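Local structure of cleavage and polyadenylation specificity factor 100 KD subunit (2XR1) at residues 329-333 against 580-584. The protein probably terminates transcription in an archaeon by cleaving nascent RNA with a two-zinc metallo-beta-lactamase/beta-CASP nuclease. Residues are numbered along the deposited sequence; the frame is centred on the assembly and turned at random.
Sequences NAGHI and FSGHS. With ZN (zinc ion), chain E.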
# COMPACT_ATOMS: atom_id res chain seq x y z
N ASN B 329 7.91 -10.46 -26.80
CA ASN B 329 9.02 -9.64 -27.21
C ASN B 329 8.82 -8.15 -26.90
O ASN B 329 7.79 -7.58 -27.20
CB ASN B 329 9.26 -9.79 -28.70
CG ASN B 329 10.47 -8.97 -29.17
OD1 ASN B 329 11.60 -9.33 -28.89
ND2 ASN B 329 10.22 -7.88 -29.89
N ALA B 330 9.82 -7.51 -26.31
CA ALA B 330 9.70 -6.08 -25.97
C ALA B 330 10.46 -5.22 -26.96
O ALA B 330 10.18 -4.05 -27.07
CB ALA B 330 10.19 -5.79 -24.57
N GLY B 331 11.46 -5.79 -27.63
CA GLY B 331 12.27 -5.07 -28.61
C GLY B 331 13.32 -4.15 -28.02
O GLY B 331 13.91 -3.36 -28.75
N HIS B 332 13.61 -4.26 -26.72
CA HIS B 332 14.48 -3.29 -26.05
C HIS B 332 15.91 -3.82 -26.03
O HIS B 332 16.80 -3.19 -26.55
CB HIS B 332 13.93 -3.07 -24.64
CG HIS B 332 14.77 -2.21 -23.75
ND1 HIS B 332 15.05 -0.89 -24.03
CD2 HIS B 332 15.32 -2.46 -22.54
CE1 HIS B 332 15.74 -0.37 -23.03
NE2 HIS B 332 15.92 -1.30 -22.12
N ILE B 333 16.14 -4.96 -25.39
CA ILE B 333 17.44 -5.62 -25.42
C ILE B 333 17.19 -7.09 -25.51
O ILE B 333 16.05 -7.51 -25.39
CB ILE B 333 18.34 -5.32 -24.21
CG1 ILE B 333 17.73 -5.82 -22.91
CG2 ILE B 333 18.67 -3.92 -24.15
CD1 ILE B 333 18.73 -5.76 -21.67
N PHE B 580 20.02 5.10 -30.47
CA PHE B 580 20.36 3.74 -30.11
C PHE B 580 20.01 3.39 -28.69
O PHE B 580 20.56 2.45 -28.13
CB PHE B 580 21.85 3.53 -30.34
CG PHE B 580 22.30 3.99 -31.68
CD1 PHE B 580 22.56 5.33 -31.91
CD2 PHE B 580 22.43 3.10 -32.73
CE1 PHE B 580 22.99 5.78 -33.16
CE2 PHE B 580 22.85 3.53 -33.97
CZ PHE B 580 23.13 4.89 -34.19
N SER B 581 19.06 4.14 -28.12
CA SER B 581 18.71 3.92 -26.74
C SER B 581 18.01 2.61 -26.57
O SER B 581 18.03 2.07 -25.50
CB SER B 581 17.81 5.06 -26.24
OG SER B 581 16.56 5.05 -26.90
N GLY B 582 17.34 2.11 -27.61
CA GLY B 582 16.51 0.91 -27.49
C GLY B 582 15.14 1.14 -26.85
O GLY B 582 14.47 0.19 -26.46
N HIS B 583 14.73 2.41 -26.74
CA HIS B 583 13.37 2.78 -26.32
C HIS B 583 12.53 3.39 -27.43
O HIS B 583 13.02 4.06 -28.35
CB HIS B 583 13.44 3.84 -25.25
CG HIS B 583 14.05 3.37 -23.96
ND1 HIS B 583 13.32 2.72 -22.98
CD2 HIS B 583 15.31 3.52 -23.47
CE1 HIS B 583 14.11 2.50 -21.95
NE2 HIS B 583 15.31 2.99 -22.21
N SER B 584 11.24 3.18 -27.31
CA SER B 584 10.26 3.83 -28.12
C SER B 584 10.36 5.31 -27.91
O SER B 584 10.38 5.75 -26.78
CB SER B 584 8.87 3.37 -27.70
OG SER B 584 8.64 2.06 -28.08
ZN ZN E . 16.32 -1.02 -19.93
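The two-zinc nuclease site gathers its ligands from distant parts of the chain, and here His332, a ligand of one zinc, is gripped through its other nitrogen by the backbone of Gly582. NE2 of His332 binds the zinc ion at 2.2 Å, a coordination completed by His245, His247 and Asp355. Across the same ring, ND1 donates to the carbonyl O of Gly582 at 2.7 Å. This bond is nearly straight (168°) and runs in the plane of the imidazole, although the donor stands well above the carbonyl plane. Histidine suits the place because its two ring nitrogens can serve metal and backbone at once, and the second-shell carbonyl helps, with the zinc bond, to fix the rotation of the ring while probably making NE2 a stronger donor to the metal.

His332 belongs to the metallo-beta-lactamase fold, in the loop between strands 323-329 and 337-343; Gly582 lies where the chain returns from the beta-CASP region to that fold. Gly582 suits its place by its positive phi and by the close approach of its backbone to His332. Before it, Ser581 forms an ST turn, OG accepting from N of His583 at 3.2 Å. CE1 of His332 lies over one face of the His583 ring, 3.5 Å from CE1 of His583, with the ring planes at 50°, while ND1 of His583 is hydrogen-bonded to Glu380.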